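PDB 3K6O: NigD-like protein from Bacteroides vulgatus ATCC 8482, which is of unknown function but combines an N-terminal OB domain with a C-terminal beta sandwich and is probably exported as a lipoprotein. Local coordinates for residues A[17-22]-A[58-63]; A[102-107]-A[155-160]; A[185-190]-A[203-208]. All coordinates share one frame; numbering follows the deposited sequence.

How the contacts relate
The three contacts follow one another along the chain. Contact 1 pairs two strands of the N-terminal OB domain. Contacts 2 and 3 both belong to the C-terminal beta sandwich domain. Contacts 1 and 2 lie on opposite sides of the chain's centre, with their own centres 27 Å apart. Contact 3 is centred 22 Å from contact 1 and 24 Å from contact 2. None touches another, but contacts 2 and 3 come within about 5 Å at their nearest atoms, because strands 149-157 and 186-191 are neighbours. No active site is known. A tetraethylene glycol, probably from the crystallisation liquor, is bound at Asn-103 in contact 2.

Contact 1. Residues A[17-22]-A[58-63]; sequences IAMATV and RIFGNY
Two antiparallel strands of the OB domain meet here, with Ala-18 opposite Gly-61 and Ala-20 opposite Ile-59 as hydrogen-bonded pairs. The bond from Ile-59 N to Ala-20 O is 2.9 Å long and nearly straight. Ala-18 O is gripped twice. Gly-61 N and the hydroxyl of Tyr-63 reach it from opposite faces of its carbonyl plane, the Tyr-63 OH to Ala-18 O distance being 2.8 Å. Ala-20 CB packs against the same hydroxyl, 3.3 Å from Tyr-63 OH.

The other side of the pair carries Ile-17, Met-19, Thr-21, Arg-58, Phe-60 and Asn-62. Ile-17 CG2, anti to the backbone N, is thereby carried over the face of the Phe-60 ring, 4.1 Å from its centroid. Ile-17 CD1 rests against the amide of Asn-62, 3.4 Å from Asn-62 CG. The selenium of Met-19, a selenomethionine, makes an oblique Met-aromatic contact, 3.9 Å from Phe-60 CD1. Met-19 CB lies 3.5 Å from Arg-58 NH2. At the guanidinium edge, Arg-58 NH1 gives a weak hydrogen bond to Thr-21 OG1.

The charge of Arg-58 is met by a salt bridge to Asp-36, and Asn-119 and Ser-171 also accept from it. An alanine at Arg-58 would probably leave the Asp-36 carboxylate without its mate and Thr-21 OG1 without this donor. Phe-215 packs edge-to-face on Phe-60, and Leu-220 of helix 217-221 also touches that ring. Strand 58-66 pairs with strand 16-23 on one edge and strand 75-93 on the other, consistent with the closed barrel of strongly curved strands that defines the OB fold.

Contact 2. Residues A[102-107]-A[155-160]; sequences GNMKVQ and RYNNNG
Tyr-156 and Val-106 form the tight part of this contact between the loop after helix 98-101 and the end of strand 149-157. Val-106 CB lies 3.7 Å from Tyr-156 CB. Val-106 CG2 sits over one face of the ring, offset toward the rim. Tyr-156 CG is anti to the backbone N (chi1 178°), which sets it 3.8 Å from Val-106 CB. Asn-158 N lies over the opposite face, and this buried N-H has no partner in the model. The phenol hydroxyl is bonded to Asn-125. Met-104 N also bonds to Tyr-156 O at 2.9 Å.

Beside this bond a water donates to Asn-103 OD1 and to Met-104 O, and accepts from Tyr-156 N at 2.9 Å.

The outer side is more exposed, and the Met-104 side chain, a selenomethionine, makes no bond across it. It crosses Asn-158 at about a right angle and only touches the two asparagines, with SE 3.3 Å from Asn-158 OD1 and 3.5 Å from Asn-157 OD1. Asn-157 OD1 accepts from Asn-159 N in an Asx turn, while Asn-157 ND2 bonds to Ser-100 O.

Arg-155 NH1 donates to Gly-102 O at 3.0 Å. The acceptor lies in the guanidinium plane, whereas the donor stands above the carbonyl plane. The Asn-103 amide covers one guanidinium face, the two planes 30° apart. Glu-153 forms a salt bridge with Arg-155 NH2, and Asn-103 ND2 is hydrogen-bonded to a tetraethylene glycol, probably from the crystallisation liquor. Two direct bonds and a three-way water join loop to strand, so the attachment depends largely on polar groups.

Contact 3. Residues A[185-190]-A[203-208]; sequences KGIKVL and FSYPLT
The closest contact made by a side chain here is Tyr-205 on the CA of Gly-186, a CH-pi contact over the ring face, with Gly-186 CA 3.7 Å from the centroid. Tyr-205 CG lies anti to the carbonyl carbon (chi1 -70°), which brings it 3.5 Å from Gly-186 CA. A side chain at Gly-186 would collide with Phe-203 O and Ser-204 CA. Ile-187 CB lies 3.7 Å from the hydroxyl Tyr-205 OH. Ile-187 CG2 touches Phe-203 CB at 3.9 Å. These two side chains lie side by side, pointing the same way.

Backbone bonds set this packing. Ile-187 and Phe-203 are a hydrogen-bonded antiparallel pair, with 2.8 Å from Ile-187 N to Phe-203 O and 2.9 Å from Phe-203 N to Ile-187 O. Tyr-205 N gives an almost straight bond to Lys-185 O.

Further out, Tyr-205 OH bonds to Tyr-177 O, which restrains the hydroxyl end of the side chain, and Pro-179 touches it. Met-111 and Pro-113 pack on Phe-203. Strand 149-157 pairs with strand 186-191 on its other edge. Polar bonds thus anchor the tyrosine at its backbone N and its hydroxyl, while its ring packs by CH-pi on Gly-186 and apolar contact with Ile-187.

Contact 1. Residues A[17-22]-A[58-63]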
loop_
_atom_site.group_PDB
_atom_site.type_symbol
_atom_site.label_atom_id
_atom_site.label_comp_id
_atom_site.label_asym_id
_atom_site.label_seq_id
_atom_site.Cartn_x
_atom_site.Cartn_y
_atom_site.Cartn_z
ATOM N N ILE A 17 14.054 2.798 5.019
ATOM C CA ILE A 17 12.816 3.415 4.635
ATOM C C ILE A 17 11.849 2.293 4.218
ATOM O O ILE A 17 12.044 1.672 3.159
ATOM C CB ILE A 17 12.993 4.426 3.476
ATOM C CG1 ILE A 17 14.087 5.460 3.791
ATOM C CG2 ILE A 17 11.664 5.124 3.190
ATOM C CD1 ILE A 17 13.883 6.236 5.109
ATOM N N ALA A 18 10.798 2.060 5.013
ATOM C CA ALA A 18 9.854 0.975 4.712
ATOM C C ALA A 18 8.457 1.198 5.269
ATOM O O ALA A 18 8.254 1.995 6.189
ATOM C CB ALA A 18 10.402 -0.384 5.176
HETATM N N MSE A 19 7.502 0.462 4.701
HETATM C CA MSE A 19 6.132 0.456 5.187
HETATM C C MSE A 19 6.046 -0.182 6.569
HETATM O O MSE A 19 6.891 -1.008 6.959
HETATM C CB MSE A 19 5.235 -0.334 4.239
HETATM C CG MSE A 19 5.174 0.200 2.816
HETATM SE SE MSE A 19 4.069 1.784 2.716
HETATM C CE MSE A 19 2.576 1.356 3.691
ATOM N N ALA A 20 5.020 0.213 7.309
ATOM C CA ALA A 20 4.668 -0.450 8.526
ATOM C C ALA A 20 3.217 -0.192 8.870
ATOM O O ALA A 20 2.594 0.742 8.381
ATOM C CB ALA A 20 5.600 0.005 9.678
ATOM N N THR A 21 2.669 -1.034 9.717
ATOM C CA THR A 21 1.325 -0.845 10.204
ATOM C C THR A 21 1.418 -0.695 11.692
ATOM O O THR A 21 2.100 -1.448 12.354
ATOM C CB THR A 21 0.405 -2.042 9.847
ATOM O OG1 THR A 21 0.508 -2.344 8.444
ATOM C CG2 THR A 21 -1.079 -1.708 10.167
ATOM N N VAL A 22 0.752 0.314 12.203
ATOM C CA VAL A 22 0.664 0.557 13.622
ATOM C C VAL A 22 -0.236 -0.503 14.251
ATOM O O VAL A 22 -1.281 -0.853 13.713
ATOM C CB VAL A 22 0.079 1.969 13.888
ATOM C CG1 VAL A 22 -0.077 2.234 15.403
ATOM C CG2 VAL A 22 0.931 3.050 13.223
ATOM N N ARG A 58 -1.455 3.033 8.612
ATOM C CA ARG A 58 -0.352 2.591 7.808
ATOM C C ARG A 58 0.621 3.757 7.633
ATOM O O ARG A 58 0.184 4.889 7.353
ATOM C CB ARG A 58 -0.899 2.214 6.447
ATOM C CG ARG A 58 0.102 1.556 5.551
ATOM C CD ARG A 58 -0.131 0.093 5.432
ATOM N NE ARG A 58 0.670 -0.525 4.357
ATOM C CZ ARG A 58 1.620 -1.440 4.557
ATOM N NH1 ARG A 58 1.931 -1.852 5.784
ATOM N NH2 ARG A 58 2.261 -1.955 3.513
ATOM N N ILE A 59 1.926 3.479 7.746
ATOM C CA ILE A 59 2.939 4.510 7.496
ATOM C C ILE A 59 4.026 4.070 6.514
ATOM O O ILE A 59 4.320 2.875 6.366
ATOM C CB ILE A 59 3.594 4.991 8.834
ATOM C CG1 ILE A 59 4.480 3.907 9.470
ATOM C CG2 ILE A 59 2.508 5.405 9.798
ATOM C CD1 ILE A 59 5.274 4.384 10.708
ATOM N N PHE A 60 4.650 5.056 5.879
ATOM C CA PHE A 60 5.882 4.871 5.119
ATOM C C PHE A 60 6.917 5.597 5.973
ATOM O O PHE A 60 6.888 6.833 6.121
ATOM C CB PHE A 60 5.703 5.477 3.721
ATOM C CG PHE A 60 6.818 5.195 2.759
ATOM C CD1 PHE A 60 7.299 3.913 2.555
ATOM C CD2 PHE A 60 7.348 6.216 1.996
ATOM C CE1 PHE A 60 8.323 3.668 1.623
ATOM C CE2 PHE A 60 8.364 5.981 1.073
ATOM C CZ PHE A 60 8.841 4.715 0.877
ATOM N N GLY A 61 7.801 4.826 6.591
ATOM C CA GLY A 61 8.615 5.348 7.665
ATOM C C GLY A 61 10.104 5.238 7.475
ATOM O O GLY A 61 10.573 4.537 6.588
ATOM N N ASN A 62 10.822 5.969 8.332
ATOM C CA ASN A 62 12.266 6.012 8.386
ATOM C C ASN A 62 12.728 5.515 9.771
ATOM O O ASN A 62 12.542 6.211 10.748
ATOM C CB ASN A 62 12.725 7.464 8.148
ATOM C CG ASN A 62 14.215 7.627 8.188
ATOM O OD1 ASN A 62 14.935 6.842 8.813
ATOM N ND2 ASN A 62 14.700 8.668 7.532
ATOM N N TYR A 63 13.328 4.327 9.823
ATOM C CA TYR A 63 13.718 3.662 11.070
ATOM C C TYR A 63 15.211 3.469 11.156
ATOM O O TYR A 63 15.879 3.283 10.139
ATOM C CB TYR A 63 13.030 2.281 11.189
ATOM C CG TYR A 63 11.653 2.250 10.579
ATOM C CD1 TYR A 63 10.625 3.027 11.113
ATOM C CD2 TYR A 63 11.382 1.486 9.461
ATOM C CE1 TYR A 63 9.350 3.051 10.553
ATOM C CE2 TYR A 63 10.082 1.491 8.871
ATOM C CZ TYR A 63 9.087 2.290 9.432
ATOM O OH TYR A 63 7.834 2.338 8.896
#

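Contact 2. Residues A[102-107]-A[155-160]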
loop_
_atom_site.group_PDB
_atom_site.type_symbol
_atom_site.label_atom_id
_atom_site.label_comp_id
_atom_site.label_asym_id
_atom_site.label_seq_id
_atom_site.Cartn_x
_atom_site.Cartn_y
_atom_site.Cartn_z
ATOM N N GLY A 102 -14.353 4.961 -13.473
ATOM C CA GLY A 102 -13.480 5.410 -14.544
ATOM C C GLY A 102 -12.393 4.382 -14.874
ATOM O O GLY A 102 -12.353 3.298 -14.315
ATOM N N ASN A 103 -11.543 4.733 -15.836
ATOM C CA ASN A 103 -10.370 3.960 -16.151
ATOM C C ASN A 103 -9.389 4.838 -16.919
ATOM O O ASN A 103 -8.900 4.477 -17.979
ATOM C CB ASN A 103 -10.738 2.733 -16.974
ATOM C CG ASN A 103 -9.593 1.748 -17.071
ATOM O OD1 ASN A 103 -8.687 1.706 -16.196
ATOM N ND2 ASN A 103 -9.600 0.956 -18.146
HETATM N N MSE A 104 -9.098 5.994 -16.357
HETATM C CA MSE A 104 -8.175 6.938 -16.952
HETATM C C MSE A 104 -6.710 6.528 -16.777
HETATM O O MSE A 104 -6.342 5.786 -15.851
HETATM C CB MSE A 104 -8.424 8.297 -16.329
HETATM C CG MSE A 104 -9.848 8.840 -16.630
HETATM SE SE MSE A 104 -10.030 10.592 -15.891
HETATM C CE MSE A 104 -9.235 11.618 -17.393
ATOM N N LYS A 105 -5.871 6.984 -17.696
ATOM C CA LYS A 105 -4.471 6.621 -17.679
ATOM C C LYS A 105 -3.793 7.174 -16.421
ATOM O O LYS A 105 -4.000 8.332 -16.053
ATOM C CB LYS A 105 -3.773 7.130 -18.951
ATOM C CG LYS A 105 -4.268 6.416 -20.233
ATOM C CD LYS A 105 -3.335 6.619 -21.436
ATOM C CE LYS A 105 -3.677 5.632 -22.610
ATOM N NZ LYS A 105 -3.545 4.161 -22.211
ATOM N N VAL A 106 -2.980 6.335 -15.787
ATOM C CA VAL A 106 -2.257 6.692 -14.569
ATOM C C VAL A 106 -0.797 6.217 -14.693
ATOM O O VAL A 106 -0.518 5.201 -15.342
ATOM C CB VAL A 106 -2.896 6.046 -13.319
ATOM C CG1 VAL A 106 -2.840 4.490 -13.381
ATOM C CG2 VAL A 106 -2.214 6.532 -12.020
ATOM N N GLN A 107 0.115 6.971 -14.080
ATOM C CA GLN A 107 1.540 6.617 -14.018
ATOM C C GLN A 107 1.849 5.895 -12.727
ATOM O O GLN A 107 1.740 6.479 -11.657
ATOM C CB GLN A 107 2.402 7.880 -14.121
ATOM C CG GLN A 107 3.910 7.610 -14.089
ATOM C CD GLN A 107 4.746 8.875 -14.257
ATOM O OE1 GLN A 107 4.218 9.980 -14.443
ATOM N NE2 GLN A 107 6.066 8.714 -14.190
ATOM N N ARG A 155 -8.199 1.285 -11.052
ATOM C CA ARG A 155 -8.972 2.226 -11.823
ATOM C C ARG A 155 -8.674 3.634 -11.298
ATOM O O ARG A 155 -8.914 3.918 -10.121
ATOM C CB ARG A 155 -10.459 1.878 -11.684
ATOM C CG ARG A 155 -10.834 0.502 -12.231
ATOM C CD ARG A 155 -10.535 0.458 -13.737
ATOM N NE ARG A 155 -11.167 -0.665 -14.453
ATOM C CZ ARG A 155 -12.265 -0.596 -15.199
ATOM N NH1 ARG A 155 -12.938 0.539 -15.373
ATOM N NH2 ARG A 155 -12.664 -1.677 -15.832
ATOM N N TYR A 156 -8.160 4.502 -12.167
ATOM C CA TYR A 156 -7.874 5.895 -11.811
ATOM C C TYR A 156 -8.927 6.838 -12.390
ATOM O O TYR A 156 -9.358 6.685 -13.533
ATOM C CB TYR A 156 -6.484 6.309 -12.328
ATOM C CG TYR A 156 -6.086 7.757 -12.055
ATOM C CD1 TYR A 156 -5.911 8.214 -10.770
ATOM C CD2 TYR A 156 -5.897 8.671 -13.104
ATOM C CE1 TYR A 156 -5.511 9.512 -10.514
ATOM C CE2 TYR A 156 -5.526 9.974 -12.857
ATOM C CZ TYR A 156 -5.328 10.382 -11.551
ATOM O OH TYR A 156 -4.979 11.663 -11.269
ATOM N N ASN A 157 -9.336 7.815 -11.585
ATOM C CA ASN A 157 -10.215 8.868 -12.058
ATOM C C ASN A 157 -9.674 10.194 -11.531
ATOM O O ASN A 157 -9.545 10.363 -10.327
ATOM C CB ASN A 157 -11.663 8.641 -11.613
ATOM C CG ASN A 157 -12.657 9.370 -12.488
ATOM O OD1 ASN A 157 -12.312 10.338 -13.184
ATOM N ND2 ASN A 157 -13.905 8.903 -12.485
ATOM N N ASN A 158 -9.328 11.116 -12.433
ATOM C CA ASN A 158 -8.806 12.421 -11.996
ATOM C C ASN A 158 -9.904 13.392 -11.609
ATOM O O ASN A 158 -9.629 14.471 -11.066
ATOM C CB ASN A 158 -7.850 13.031 -13.011
ATOM C CG ASN A 158 -8.513 13.400 -14.310
ATOM O OD1 ASN A 158 -9.736 13.494 -14.409
ATOM N ND2 ASN A 158 -7.701 13.597 -15.329
ATOM N N ASN A 159 -11.152 12.999 -11.874
ATOM C CA ASN A 159 -12.299 13.766 -11.441
ATOM C C ASN A 159 -12.164 15.213 -11.914
ATOM O O ASN A 159 -12.301 16.123 -11.133
ATOM C CB ASN A 159 -12.421 13.693 -9.895
ATOM C CG ASN A 159 -12.963 12.345 -9.399
ATOM O OD1 ASN A 159 -13.627 11.621 -10.143
ATOM N ND2 ASN A 159 -12.691 12.016 -8.141
ATOM N N GLY A 160 -11.841 15.407 -13.188
ATOM C CA GLY A 160 -11.696 16.752 -13.764
ATOM C C GLY A 160 -10.360 17.456 -13.539
ATOM O O GLY A 160 -9.981 18.321 -14.326
HETATM O O HOH W 1 -7.228 3.541 -14.700
#

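Contact 3. Residues A[185-190]-A[203-208]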
loop_
_atom_site.group_PDB
_atom_site.type_symbol
_atom_site.label_atom_id
_atom_site.label_comp_id
_atom_site.label_asym_id
_atom_site.label_seq_id
_atom_site.Cartn_x
_atom_site.Cartn_y
_atom_site.Cartn_z
ATOM N N LYS A 185 -2.956 -18.932 -6.379
ATOM C CA LYS A 185 -1.635 -19.061 -6.980
ATOM C C LYS A 185 -0.906 -17.712 -7.069
ATOM O O LYS A 185 0.316 -17.674 -7.282
ATOM C CB LYS A 185 -1.769 -19.627 -8.392
ATOM C CG LYS A 185 -2.138 -21.102 -8.470
ATOM C CD LYS A 185 -2.101 -21.560 -9.966
ATOM C CE LYS A 185 -2.499 -23.039 -10.147
ATOM N NZ LYS A 185 -1.962 -23.674 -11.434
ATOM N N GLY A 186 -1.671 -16.621 -6.958
ATOM C CA GLY A 186 -1.121 -15.266 -7.052
ATOM C C GLY A 186 -2.188 -14.247 -7.408
ATOM O O GLY A 186 -3.361 -14.537 -7.346
ATOM N N ILE A 187 -1.770 -13.054 -7.788
ATOM C CA ILE A 187 -2.689 -11.988 -8.095
ATOM C C ILE A 187 -2.270 -11.315 -9.384
ATOM O O ILE A 187 -1.083 -11.165 -9.658
ATOM C CB ILE A 187 -2.771 -10.993 -6.924
ATOM C CG1 ILE A 187 -3.782 -9.919 -7.163
ATOM C CG2 ILE A 187 -1.437 -10.263 -6.651
ATOM C CD1 ILE A 187 -3.820 -8.995 -5.899
ATOM N N LYS A 188 -3.259 -10.954 -10.179
ATOM C CA LYS A 188 -3.065 -10.230 -11.437
ATOM C C LYS A 188 -3.816 -8.912 -11.342
ATOM O O LYS A 188 -4.995 -8.895 -10.971
ATOM C CB LYS A 188 -3.588 -11.055 -12.592
ATOM C CG LYS A 188 -2.848 -12.371 -12.794
ATOM C CD LYS A 188 -3.250 -13.094 -14.088
ATOM C CE LYS A 188 -2.380 -14.365 -14.337
ATOM N NZ LYS A 188 -2.823 -15.146 -15.547
ATOM N N VAL A 189 -3.124 -7.817 -11.631
ATOM C CA VAL A 189 -3.665 -6.489 -11.503
ATOM C C VAL A 189 -3.598 -5.710 -12.834
ATOM O O VAL A 189 -2.512 -5.469 -13.359
ATOM C CB VAL A 189 -2.939 -5.672 -10.416
ATOM C CG1 VAL A 189 -3.571 -4.240 -10.288
ATOM C CG2 VAL A 189 -2.974 -6.425 -9.062
ATOM N N LEU A 190 -4.761 -5.340 -13.367
ATOM C CA LEU A 190 -4.835 -4.619 -14.632
ATOM C C LEU A 190 -4.695 -3.117 -14.411
ATOM O O LEU A 190 -5.336 -2.541 -13.517
ATOM C CB LEU A 190 -6.167 -4.881 -15.365
ATOM C CG LEU A 190 -6.280 -6.139 -16.233
ATOM C CD1 LEU A 190 -7.746 -6.440 -16.560
ATOM C CD2 LEU A 190 -5.458 -6.038 -17.556
ATOM N N PHE A 203 1.781 -11.107 -9.884
ATOM C CA PHE A 203 2.587 -11.481 -8.720
ATOM C C PHE A 203 2.198 -12.877 -8.259
ATOM O O PHE A 203 1.048 -13.105 -7.886
ATOM C CB PHE A 203 2.346 -10.510 -7.574
ATOM C CG PHE A 203 2.576 -9.069 -7.937
ATOM C CD1 PHE A 203 3.857 -8.528 -7.920
ATOM C CD2 PHE A 203 1.510 -8.259 -8.313
ATOM C CE1 PHE A 203 4.082 -7.179 -8.253
ATOM C CE2 PHE A 203 1.723 -6.903 -8.641
ATOM C CZ PHE A 203 3.005 -6.371 -8.612
ATOM N N SER A 204 3.147 -13.807 -8.231
ATOM C CA SER A 204 2.845 -15.146 -7.748
ATOM C C SER A 204 2.839 -15.184 -6.233
ATOM O O SER A 204 3.494 -14.363 -5.577
ATOM C CB SER A 204 3.860 -16.161 -8.287
ATOM O OG SER A 204 5.147 -15.857 -7.804
ATOM N N TYR A 205 2.047 -16.102 -5.686
ATOM C CA TYR A 205 2.027 -16.389 -4.248
ATOM C C TYR A 205 2.692 -17.745 -4.106
ATOM O O TYR A 205 2.507 -18.591 -4.987
ATOM C CB TYR A 205 0.594 -16.481 -3.742
ATOM C CG TYR A 205 -0.165 -15.194 -3.695
ATOM C CD1 TYR A 205 0.460 -13.965 -3.814
ATOM C CD2 TYR A 205 -1.531 -15.199 -3.463
ATOM C CE1 TYR A 205 -0.255 -12.788 -3.730
ATOM C CE2 TYR A 205 -2.252 -14.031 -3.373
ATOM C CZ TYR A 205 -1.620 -12.825 -3.486
ATOM O OH TYR A 205 -2.346 -11.668 -3.329
ATOM N N PRO A 206 3.456 -17.981 -3.012
ATOM C CA PRO A 206 3.700 -17.101 -1.863
ATOM C C PRO A 206 4.681 -15.968 -2.173
ATOM O O PRO A 206 5.449 -16.042 -3.150
ATOM C CB PRO A 206 4.316 -18.038 -0.829
ATOM C CG PRO A 206 5.003 -19.058 -1.664
ATOM C CD PRO A 206 4.140 -19.273 -2.867
ATOM N N LEU A 207 4.638 -14.935 -1.345
ATOM C CA LEU A 207 5.587 -13.840 -1.429
ATOM C C LEU A 207 6.849 -14.203 -0.626
ATOM O O LEU A 207 6.751 -14.539 0.568
ATOM C CB LEU A 207 4.968 -12.578 -0.859
ATOM C CG LEU A 207 3.596 -12.242 -1.505
ATOM C CD1 LEU A 207 2.949 -11.021 -0.833
ATOM C CD2 LEU A 207 3.725 -12.071 -2.997
ATOM N N THR A 208 8.006 -14.117 -1.288
ATOM C CA THR A 208 9.310 -14.360 -0.663
ATOM C C THR A 208 9.966 -13.077 -0.130
ATOM O O THR A 208 10.961 -13.159 0.607
ATOM C CB THR A 208 10.284 -14.920 -1.680
ATOM O OG1 THR A 208 10.473 -13.945 -2.710
ATOM C CG2 THR A 208 9.753 -16.205 -2.314
#